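Local atomic coordinates of PatF (Prochloron didemni, PDB entry 4BG2), a protein that probably acts in patellamide (cyanobactin) biosynthesis as a prenyltransferase-like protein. Residues Asn8-Val19 against Ile41-Val50; Leu208-Leu216 against Phe224-Phe234. All blocks are in the same frame, centred on the assembly; numbering follows the deposited sequence.

Contact 1. Residues Asn8-Val19 against Ile41-Val50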
loop_
_atom_site.group_PDB
_atom_site.type_symbol
_atom_site.label_atom_id
_atom_site.label_comp_id
_atom_site.label_asym_id
_atom_site.label_seq_id
_atom_site.Cartn_x
_atom_site.Cartn_y
_atom_site.Cartn_z
ATOM N N ASN A 8 15.854 -17.494 -10.119
ATOM C CA ASN A 8 15.638 -16.953 -8.795
ATOM C C ASN A 8 16.608 -15.803 -8.450
ATOM O O ASN A 8 16.189 -14.795 -7.878
ATOM C CB ASN A 8 15.695 -18.068 -7.754
ATOM C CG ASN A 8 14.911 -17.731 -6.529
ATOM O OD1 ASN A 8 13.677 -17.726 -6.555
ATOM N ND2 ASN A 8 15.609 -17.409 -5.450
ATOM N N ASN A 9 17.882 -15.932 -8.830
ATOM C CA ASN A 9 18.865 -14.852 -8.620
ATOM C C ASN A 9 18.561 -13.623 -9.468
ATOM O O ASN A 9 18.815 -12.496 -9.057
ATOM C CB ASN A 9 20.291 -15.324 -8.957
ATOM C CG ASN A 9 20.723 -16.530 -8.139
ATOM O OD1 ASN A 9 20.141 -16.844 -7.106
ATOM N ND2 ASN A 9 21.769 -17.195 -8.594
ATOM N N GLN A 10 18.064 -13.849 -10.681
ATOM C CA GLN A 10 17.719 -12.741 -11.572
ATOM C C GLN A 10 16.486 -11.968 -11.082
ATOM O O GLN A 10 16.471 -10.757 -11.121
ATOM C CB GLN A 10 17.526 -13.243 -12.995
ATOM C CG GLN A 10 18.850 -13.513 -13.680
ATOM C CD GLN A 10 18.688 -14.110 -15.058
ATOM O OE1 GLN A 10 18.110 -15.182 -15.222
ATOM N NE2 GLN A 10 19.200 -13.417 -16.054
ATOM N N ARG A 11 15.470 -12.655 -10.582
ATOM C CA ARG A 11 14.376 -11.940 -9.922
ATOM C C ARG A 11 14.897 -10.999 -8.833
ATOM O O ARG A 11 14.466 -9.847 -8.741
ATOM C CB ARG A 11 13.425 -12.896 -9.252
ATOM C CG ARG A 11 12.588 -13.728 -10.177
ATOM C CD ARG A 11 12.212 -14.931 -9.360
ATOM N NE ARG A 11 11.165 -15.747 -9.933
ATOM C CZ ARG A 11 10.942 -16.996 -9.552
ATOM N NH1 ARG A 11 11.697 -17.555 -8.605
ATOM N NH2 ARG A 11 9.949 -17.681 -10.104
ATOM N N LYS A 12 15.790 -11.508 -7.985
ATOM C CA LYS A 12 16.332 -10.716 -6.884
ATOM C C LYS A 12 17.074 -9.484 -7.366
ATOM O O LYS A 12 16.958 -8.402 -6.770
ATOM C CB LYS A 12 17.239 -11.566 -5.983
ATOM C CG LYS A 12 16.444 -12.568 -5.157
ATOM C CD LYS A 12 17.321 -13.462 -4.290
ATOM C CE LYS A 12 16.449 -14.434 -3.508
ATOM N NZ LYS A 12 17.250 -15.301 -2.604
ATOM N N ASP A 13 17.827 -9.630 -8.443
ATOM C CA ASP A 13 18.496 -8.480 -9.065
ATOM C C ASP A 13 17.485 -7.473 -9.613
ATOM O O ASP A 13 17.652 -6.286 -9.422
ATOM C CB ASP A 13 19.428 -8.938 -10.195
ATOM C CG ASP A 13 20.553 -9.829 -9.701
ATOM O OD1 ASP A 13 21.152 -9.520 -8.655
ATOM O OD2 ASP A 13 20.849 -10.847 -10.364
ATOM N N ARG A 14 16.441 -7.945 -10.292
ATOM C CA ARG A 14 15.423 -7.028 -10.845
ATOM C C ARG A 14 14.675 -6.246 -9.755
ATOM O O ARG A 14 14.417 -5.049 -9.886
ATOM C CB ARG A 14 14.419 -7.790 -11.701
ATOM C CG ARG A 14 14.916 -8.078 -13.103
ATOM C CD ARG A 14 13.763 -8.207 -14.091
ATOM N NE ARG A 14 14.075 -9.151 -15.158
ATOM C CZ ARG A 14 14.085 -10.478 -15.032
ATOM N NH1 ARG A 14 13.803 -11.072 -13.872
ATOM N NH2 ARG A 14 14.389 -11.223 -16.087
ATOM N N ARG A 15 14.325 -6.950 -8.685
ATOM C CA ARG A 15 13.700 -6.355 -7.509
ATOM C C ARG A 15 14.467 -5.126 -7.039
ATOM O O ARG A 15 13.899 -4.053 -6.810
ATOM C CB ARG A 15 13.763 -7.351 -6.364
ATOM C CG ARG A 15 12.481 -7.624 -5.684
ATOM C CD ARG A 15 12.743 -8.776 -4.717
ATOM N NE ARG A 15 12.459 -10.053 -5.325
ATOM C CZ ARG A 15 12.601 -11.216 -4.726
ATOM N NH1 ARG A 15 13.030 -11.282 -3.477
ATOM N NH2 ARG A 15 12.313 -12.318 -5.396
ATOM N N LEU A 16 15.760 -5.324 -6.841
ATOM C CA LEU A 16 16.642 -4.275 -6.348
ATOM C C LEU A 16 16.725 -3.133 -7.348
ATOM O O LEU A 16 16.748 -1.969 -6.977
ATOM C CB LEU A 16 18.039 -4.857 -6.103
ATOM C CG LEU A 16 19.031 -3.968 -5.363
ATOM C CD1 LEU A 16 18.405 -3.358 -4.120
ATOM C CD2 LEU A 16 20.271 -4.785 -5.008
ATOM N N GLN A 17 16.766 -3.472 -8.623
ATOM C CA GLN A 17 16.850 -2.464 -9.665
ATOM C C GLN A 17 15.604 -1.571 -9.692
ATOM O O GLN A 17 15.727 -0.364 -9.769
ATOM C CB GLN A 17 17.120 -3.113 -11.019
ATOM C CG GLN A 17 17.322 -2.063 -12.091
ATOM C CD GLN A 17 18.479 -1.115 -11.796
ATOM O OE1 GLN A 17 19.531 -1.525 -11.302
ATOM N NE2 GLN A 17 18.284 0.158 -12.080
ATOM N N PHE A 18 14.417 -2.160 -9.549
ATOM C CA PHE A 18 13.196 -1.350 -9.373
ATOM C C PHE A 18 13.348 -0.329 -8.253
ATOM O O PHE A 18 13.034 0.848 -8.419
ATOM C CB PHE A 18 11.964 -2.214 -9.069
ATOM C CG PHE A 18 11.639 -3.206 -10.146
ATOM C CD1 PHE A 18 11.970 -2.959 -11.460
ATOM C CD2 PHE A 18 11.004 -4.395 -9.833
ATOM C CE1 PHE A 18 11.677 -3.879 -12.448
ATOM C CE2 PHE A 18 10.689 -5.309 -10.815
ATOM C CZ PHE A 18 11.029 -5.050 -12.129
ATOM N N VAL A 19 13.803 -0.811 -7.094
ATOM C CA VAL A 19 13.927 0.044 -5.928
ATOM C C VAL A 19 14.982 1.136 -6.200
ATOM O O VAL A 19 14.755 2.311 -5.908
ATOM C CB VAL A 19 14.271 -0.790 -4.679
ATOM C CG1 VAL A 19 14.724 0.096 -3.554
ATOM C CG2 VAL A 19 13.086 -1.649 -4.259
ATOM N N ILE A 41 14.304 -7.301 1.407
ATOM C CA ILE A 41 13.520 -7.806 0.278
ATOM C C ILE A 41 14.273 -8.819 -0.564
ATOM O O ILE A 41 13.661 -9.595 -1.289
ATOM C CB ILE A 41 12.979 -6.699 -0.636
ATOM C CG1 ILE A 41 14.116 -6.044 -1.425
ATOM C CG2 ILE A 41 12.139 -5.718 0.167
ATOM C CD1 ILE A 41 13.664 -4.856 -2.233
ATOM N N LEU A 42 15.592 -8.803 -0.477
ATOM C CA LEU A 42 16.402 -9.812 -1.129
ATOM C C LEU A 42 16.215 -11.197 -0.519
ATOM O O LEU A 42 16.494 -12.182 -1.181
ATOM C CB LEU A 42 17.885 -9.432 -1.072
ATOM C CG LEU A 42 18.327 -8.269 -1.965
ATOM C CD1 LEU A 42 19.834 -8.056 -1.831
ATOM C CD2 LEU A 42 17.954 -8.540 -3.407
ATOM N N GLU A 43 15.749 -11.264 0.732
ATOM C CA GLU A 43 15.511 -12.535 1.397
ATOM C C GLU A 43 14.170 -13.168 1.069
ATOM O O GLU A 43 13.939 -14.312 1.433
ATOM C CB GLU A 43 15.614 -12.378 2.914
ATOM C CG GLU A 43 16.977 -11.913 3.398
ATOM C CD GLU A 43 17.093 -11.964 4.917
ATOM O OE1 GLU A 43 16.146 -11.543 5.618
ATOM O OE2 GLU A 43 18.128 -12.443 5.418
ATOM N N ILE A 44 13.280 -12.453 0.385
ATOM C CA ILE A 44 11.983 -13.018 0.039
ATOM C C ILE A 44 12.156 -14.017 -1.093
ATOM O O ILE A 44 12.760 -13.696 -2.133
ATOM C CB ILE A 44 10.954 -11.943 -0.343
ATOM C CG1 ILE A 44 10.775 -10.975 0.821
ATOM C CG2 ILE A 44 9.599 -12.585 -0.651
ATOM C CD1 ILE A 44 10.043 -9.716 0.447
ATOM N N GLU A 45 11.649 -15.235 -0.882
ATOM C CA GLU A 45 11.753 -16.290 -1.889
ATOM C C GLU A 45 10.608 -16.232 -2.902
ATOM O O GLU A 45 9.498 -15.780 -2.591
ATOM C CB GLU A 45 11.819 -17.682 -1.235
ATOM C CG GLU A 45 13.174 -18.026 -0.601
ATOM C CD GLU A 45 14.357 -17.878 -1.564
ATOM O OE1 GLU A 45 14.202 -18.184 -2.776
ATOM O OE2 GLU A 45 15.445 -17.441 -1.112
ATOM N N GLY A 46 10.890 -16.697 -4.116
ATOM C CA GLY A 46 9.903 -16.710 -5.192
ATOM C C GLY A 46 9.881 -15.390 -5.940
ATOM O O GLY A 46 10.838 -14.638 -5.912
ATOM N N SER A 47 8.772 -15.108 -6.602
ATOM C CA SER A 47 8.645 -13.914 -7.411
ATOM C C SER A 47 7.896 -12.868 -6.597
ATOM O O SER A 47 6.869 -13.173 -5.988
ATOM C CB SER A 47 7.870 -14.249 -8.686
ATOM O OG SER A 47 7.771 -13.119 -9.526
ATOM N N CYS A 48 8.409 -11.642 -6.613
ATOM C CA CYS A 48 7.828 -10.521 -5.897
ATOM C C CYS A 48 7.340 -9.418 -6.819
ATOM O O CYS A 48 7.827 -9.254 -7.933
ATOM C CB CYS A 48 8.865 -9.925 -4.957
ATOM S SG CYS A 48 9.208 -10.948 -3.500
ATOM N N SER A 49 6.375 -8.657 -6.325
ATOM C CA SER A 49 6.024 -7.382 -6.912
ATOM C C SER A 49 6.552 -6.265 -6.020
ATOM O O SER A 49 6.552 -6.379 -4.789
ATOM C CB SER A 49 4.510 -7.274 -7.131
ATOM O OG SER A 49 3.901 -6.629 -6.041
ATOM N N VAL A 50 7.067 -5.212 -6.635
ATOM C CA VAL A 50 7.531 -4.054 -5.907
ATOM C C VAL A 50 6.632 -2.902 -6.266
ATOM O O VAL A 50 6.520 -2.546 -7.454
ATOM C CB VAL A 50 8.982 -3.678 -6.261
ATOM C CG1 VAL A 50 9.404 -2.426 -5.499
ATOM C CG2 VAL A 50 9.928 -4.837 -5.994
#
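R15 bends about its CG-CD bond (chi3 -92°), which turns its guanidinium in among the carbonyls of residues 41-46. The K12 chain is extended beyond CG and carries its amine out to E45. NH1 of R15 gives hydrogen bonds to I41 O and to I44 O, each at 2.8 Å. Both acceptors lie near the guanidinium plane. The bond to I44 O is the straighter, with an N-H...O angle of 162°. C48 SG sits over the centre of one face of R15, 3.6 Å above its plane, and K12 CG covers part of the other. These two faces and the in-plane carbonyls probably fix its rotation. D304 takes R15 NE in a salt bridge. E45 divides its carboxylate. OE2 forms a salt bridge with K12 NZ (3.2 Å), and OE1 accepts from N8 ND2 (3.1 Å). Both come from the syn side, K12 NZ well out of the carboxylate plane. R11 lays one guanidinium face over the G46-S47 peptide and pairs with E305. Further along the helix the contact turns apolar. V19 CG2 meets I41 CD1 tip to tip at 3.8 Å, and V50 CG2 lies at the edge of the F18 ring, 4.0 Å from CD2. Helix 8-19 runs 10° from parallel to strand 48-50. A helix laid on the outside of a closed antiparallel sheet is consistent with the ABBA barrel of related prenyltransferases.

Contact 2. Residues Leu208-Leu216 against Phe224-Phe234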
loop_
_atom_site.group_PDB
_atom_site.type_symbol
_atom_site.label_atom_id
_atom_site.label_comp_id
_atom_site.label_asym_id
_atom_site.label_seq_id
_atom_site.Cartn_x
_atom_site.Cartn_y
_atom_site.Cartn_z
ATOM N N LEU A 208 -19.434 -1.473 -0.841
ATOM C CA LEU A 208 -18.630 -0.290 -1.115
ATOM C C LEU A 208 -19.182 0.497 -2.318
ATOM O O LEU A 208 -19.213 1.721 -2.283
ATOM C CB LEU A 208 -17.151 -0.648 -1.352
ATOM C CG LEU A 208 -16.216 0.529 -1.720
ATOM C CD1 LEU A 208 -16.266 1.652 -0.693
ATOM C CD2 LEU A 208 -14.778 0.073 -1.902
ATOM N N GLU A 209 -19.573 -0.198 -3.372
ATOM C CA GLU A 209 -20.192 0.431 -4.544
ATOM C C GLU A 209 -21.418 1.232 -4.131
ATOM O O GLU A 209 -21.554 2.406 -4.507
ATOM C CB GLU A 209 -20.632 -0.608 -5.580
ATOM C CG GLU A 209 -19.497 -1.184 -6.409
ATOM C CD GLU A 209 -19.918 -2.367 -7.273
ATOM O OE1 GLU A 209 -21.136 -2.491 -7.595
ATOM O OE2 GLU A 209 -19.024 -3.176 -7.623
ATOM N N GLN A 210 -22.292 0.589 -3.351
ATOM C CA GLN A 210 -23.527 1.236 -2.891
ATOM C C GLN A 210 -23.229 2.441 -2.023
ATOM O O GLN A 210 -23.875 3.471 -2.167
ATOM C CB GLN A 210 -24.457 0.281 -2.117
ATOM C CG GLN A 210 -25.499 -0.385 -2.975
ATOM C CD GLN A 210 -26.263 0.569 -3.897
ATOM O OE1 GLN A 210 -26.924 1.520 -3.444
ATOM N NE2 GLN A 210 -26.184 0.302 -5.202
ATOM N N TYR A 211 -22.274 2.282 -1.109
ATOM C CA TYR A 211 -21.894 3.350 -0.198
ATOM C C TYR A 211 -21.362 4.534 -0.996
ATOM O O TYR A 211 -21.712 5.681 -0.740
ATOM C CB TYR A 211 -20.825 2.850 0.793
ATOM C CG TYR A 211 -20.314 3.935 1.697
ATOM C CD1 TYR A 211 -20.943 4.210 2.899
ATOM C CD2 TYR A 211 -19.229 4.719 1.329
ATOM C CE1 TYR A 211 -20.492 5.229 3.731
ATOM C CE2 TYR A 211 -18.781 5.743 2.149
ATOM C CZ TYR A 211 -19.416 5.993 3.345
ATOM O OH TYR A 211 -18.965 6.988 4.173
ATOM N N THR A 212 -20.532 4.221 -1.980
ATOM C CA THR A 212 -20.001 5.189 -2.906
ATOM C C THR A 212 -21.107 5.933 -3.670
ATOM O O THR A 212 -21.130 7.165 -3.714
ATOM C CB THR A 212 -19.032 4.499 -3.880
ATOM O OG1 THR A 212 -17.932 3.995 -3.130
ATOM C CG2 THR A 212 -18.499 5.477 -4.944
ATOM N N GLN A 213 -22.019 5.185 -4.247
ATOM C CA GLN A 213 -23.117 5.796 -5.013
ATOM C C GLN A 213 -23.958 6.720 -4.151
ATOM O O GLN A 213 -24.263 7.816 -4.570
ATOM C CB GLN A 213 -23.994 4.732 -5.643
ATOM C CG GLN A 213 -23.275 3.932 -6.706
ATOM C CD GLN A 213 -24.054 2.681 -7.088
ATOM O OE1 GLN A 213 -24.306 1.801 -6.257
ATOM N NE2 GLN A 213 -24.458 2.602 -8.337
ATOM N N LYS A 214 -24.292 6.289 -2.937
ATOM C CA LYS A 214 -25.109 7.101 -2.024
ATOM C C LYS A 214 -24.385 8.265 -1.364
ATOM O O LYS A 214 -24.991 9.297 -1.100
ATOM C CB LYS A 214 -25.703 6.221 -0.923
ATOM C CG LYS A 214 -26.685 5.178 -1.429
ATOM C CD LYS A 214 -26.995 4.172 -0.331
ATOM C CE LYS A 214 -28.120 3.228 -0.732
ATOM N NZ LYS A 214 -28.468 2.303 0.389
ATOM N N ASN A 215 -23.095 8.105 -1.070
ATOM C CA ASN A 215 -22.439 9.045 -0.178
ATOM C C ASN A 215 -21.326 9.888 -0.776
ATOM O O ASN A 215 -21.010 10.928 -0.230
ATOM C CB ASN A 215 -21.925 8.299 1.063
ATOM C CG ASN A 215 -23.034 7.538 1.772
ATOM O OD1 ASN A 215 -23.646 8.050 2.692
ATOM N ND2 ASN A 215 -23.328 6.337 1.313
ATOM N N LEU A 216 -20.684 9.423 -1.839
ATOM C CA LEU A 216 -19.478 10.084 -2.299
ATOM C C LEU A 216 -19.792 11.004 -3.472
ATOM O O LEU A 216 -20.854 10.916 -4.065
ATOM C CB LEU A 216 -18.396 9.075 -2.671
ATOM C CG LEU A 216 -17.822 8.250 -1.519
ATOM C CD1 LEU A 216 -16.631 7.447 -2.010
ATOM C CD2 LEU A 216 -17.438 9.111 -0.314
ATOM N N PHE A 224 -14.776 5.909 -10.490
ATOM C CA PHE A 224 -14.341 4.792 -9.652
ATOM C C PHE A 224 -14.447 3.417 -10.296
ATOM O O PHE A 224 -13.751 2.509 -9.889
ATOM C CB PHE A 224 -15.006 4.821 -8.266
ATOM C CG PHE A 224 -16.368 4.194 -8.214
ATOM C CD1 PHE A 224 -17.469 4.868 -8.696
ATOM C CD2 PHE A 224 -16.544 2.945 -7.642
ATOM C CE1 PHE A 224 -18.733 4.298 -8.644
ATOM C CE2 PHE A 224 -17.790 2.368 -7.584
ATOM C CZ PHE A 224 -18.889 3.046 -8.076
ATOM N N ARG A 225 -15.288 3.285 -11.311
ATOM C CA ARG A 225 -15.468 2.029 -12.048
ATOM C C ARG A 225 -14.635 1.938 -13.319
ATOM O O ARG A 225 -14.675 0.921 -13.994
ATOM C CB ARG A 225 -16.928 1.870 -12.456
ATOM C CG ARG A 225 -17.894 1.800 -11.291
ATOM C CD ARG A 225 -19.310 2.012 -11.796
ATOM N NE ARG A 225 -20.292 1.433 -10.891
ATOM C CZ ARG A 225 -21.601 1.609 -10.995
ATOM N NH1 ARG A 225 -22.109 2.361 -11.968
ATOM N NH2 ARG A 225 -22.408 1.036 -10.109
ATOM N N GLU A 226 -13.893 2.993 -13.638
ATOM C CA GLU A 226 -13.062 3.056 -14.851
ATOM C C GLU A 226 -11.763 2.241 -14.815
ATOM O O GLU A 226 -11.231 1.881 -15.864
ATOM C CB GLU A 226 -12.724 4.513 -15.179
ATOM C CG GLU A 226 -13.951 5.318 -15.575
ATOM C CD GLU A 226 -14.747 4.638 -16.668
ATOM O OE1 GLU A 226 -14.185 4.409 -17.761
ATOM O OE2 GLU A 226 -15.929 4.318 -16.420
ATOM N N GLY A 227 -11.238 1.986 -13.620
ATOM C CA GLY A 227 -10.063 1.133 -13.469
ATOM C C GLY A 227 -10.522 -0.276 -13.171
ATOM O O GLY A 227 -11.712 -0.556 -13.176
ATOM N N TYR A 228 -9.592 -1.167 -12.879
ATOM C CA TYR A 228 -9.972 -2.546 -12.578
ATOM C C TYR A 228 -10.321 -2.745 -11.095
ATOM O O TYR A 228 -10.940 -3.741 -10.730
ATOM C CB TYR A 228 -8.886 -3.530 -13.020
ATOM C CG TYR A 228 -7.613 -3.511 -12.209
ATOM C CD1 TYR A 228 -7.477 -4.291 -11.049
ATOM C CD2 TYR A 228 -6.521 -2.752 -12.614
ATOM C CE1 TYR A 228 -6.296 -4.284 -10.304
ATOM C CE2 TYR A 228 -5.337 -2.753 -11.882
ATOM C CZ TYR A 228 -5.236 -3.522 -10.730
ATOM O OH TYR A 228 -4.069 -3.526 -9.996
ATOM N N LEU A 229 -9.936 -1.804 -10.247
ATOM C CA LEU A 229 -10.214 -1.933 -8.818
ATOM C C LEU A 229 -10.380 -0.572 -8.228
ATOM O O LEU A 229 -9.712 0.369 -8.622
ATOM C CB LEU A 229 -9.075 -2.711 -8.108
ATOM C CG LEU A 229 -9.221 -3.160 -6.634
ATOM C CD1 LEU A 229 -10.441 -4.029 -6.393
ATOM C CD2 LEU A 229 -7.975 -3.924 -6.180
ATOM N N PHE A 230 -11.254 -0.475 -7.243
ATOM C CA PHE A 230 -11.451 0.750 -6.481
ATOM C C PHE A 230 -11.365 0.366 -5.021
ATOM O O PHE A 230 -11.917 -0.674 -4.613
ATOM C CB PHE A 230 -12.837 1.342 -6.785
ATOM C CG PHE A 230 -13.243 2.462 -5.852
ATOM C CD1 PHE A 230 -12.580 3.687 -5.887
ATOM C CD2 PHE A 230 -14.282 2.298 -4.962
ATOM C CE1 PHE A 230 -12.941 4.714 -5.031
ATOM C CE2 PHE A 230 -14.647 3.308 -4.106
ATOM C CZ PHE A 230 -13.979 4.531 -4.146
ATOM N N GLY A 231 -10.680 1.178 -4.236
ATOM C CA GLY A 231 -10.555 0.924 -2.796
ATOM C C GLY A 231 -10.598 2.203 -1.998
ATOM O O GLY A 231 -10.364 3.283 -2.513
ATOM N N ALA A 232 -10.910 2.078 -0.731
ATOM C CA ALA A 232 -10.907 3.200 0.158
ATOM C C ALA A 232 -10.301 2.731 1.470
ATOM O O ALA A 232 -10.678 1.665 1.965
ATOM C CB ALA A 232 -12.324 3.694 0.375
ATOM N N PHE A 233 -9.392 3.507 2.039
ATOM C CA PHE A 233 -8.897 3.202 3.368
ATOM C C PHE A 233 -9.528 4.085 4.422
ATOM O O PHE A 233 -9.408 5.299 4.378
ATOM C CB PHE A 233 -7.375 3.330 3.437
ATOM C CG PHE A 233 -6.630 2.146 2.906
ATOM C CD1 PHE A 233 -6.837 0.885 3.421
ATOM C CD2 PHE A 233 -5.658 2.309 1.932
ATOM C CE1 PHE A 233 -6.107 -0.193 2.953
ATOM C CE2 PHE A 233 -4.929 1.241 1.448
ATOM C CZ PHE A 233 -5.167 -0.019 1.947
ATOM N N PHE A 234 -10.221 3.458 5.363
ATOM C CA PHE A 234 -10.741 4.135 6.542
ATOM C C PHE A 234 -9.862 3.873 7.779
ATOM O O PHE A 234 -9.277 2.796 7.933
ATOM C CB PHE A 234 -12.152 3.640 6.803
ATOM C CG PHE A 234 -13.125 4.002 5.702
ATOM C CD1 PHE A 234 -13.201 3.239 4.559
ATOM C CD2 PHE A 234 -13.915 5.128 5.812
ATOM C CE1 PHE A 234 -14.076 3.580 3.537
ATOM C CE2 PHE A 234 -14.790 5.484 4.802
ATOM C CZ PHE A 234 -14.865 4.713 3.661
#
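T212 and F224 make the tight part of this contact. With CG2 anti to the backbone N (chi1 -64° for OG1), T212 sets its methyl over the F224 ring. T212 CG2 is 3.8 Å from the F224 ring centroid and 7° off the normal, a CH-pi contact. R225 CG covers the opposite face of the same ring. E209 CG comes to the ring edge, 4.1 Å from F224 CE2. Inside the helix, T212 OG1 donates to L208 O (2.7 Å), which holds the hydroxyl and leaves the methyl on the F224 side. The same OG1 passes F230 CE2 at 3.5 Å, and L208 CD2 packs on F230 CD2 at 3.8 Å. A serine here would keep the hydroxyl but is likely to leave one face of F224 without its methyl and the ring freer to shift. At the C-terminal end of 224-234, Y211 CE2 touches buried F234 CZ more loosely, at 4.3 Å. The solvent side lies by exposed R225, whose NH2 is 3.1 Å from Q213 NE2, but both are modelled as donors. E209 OE1 is too far from R225 NH2 for a salt bridge. Helix 208-215 is thus held to F224 and strand 229-233 mainly by apolar and aromatic contacts, and any attraction between E209 and R225 is probably slight.

In the fold
Contact 1 closes before contact 2 opens along the chain. Their centres are 32 Å apart, on opposite sides of the chain's centre. The nearest atoms are about 9 Å apart, and the two do not touch. Both reach the same ten-stranded antiparallel barrel. Contact 1 sets helix 3-25 against the last residues of helix 34-42 and the start of strand 48-57, the first in the sheet order. Contact 2 sets helix 206-215 against strand 229-233, the seventh. Each therefore fixes part of the outer helical layer to a different part of the barrel wall. Together they attach helices to well-separated strands of one closed sheet.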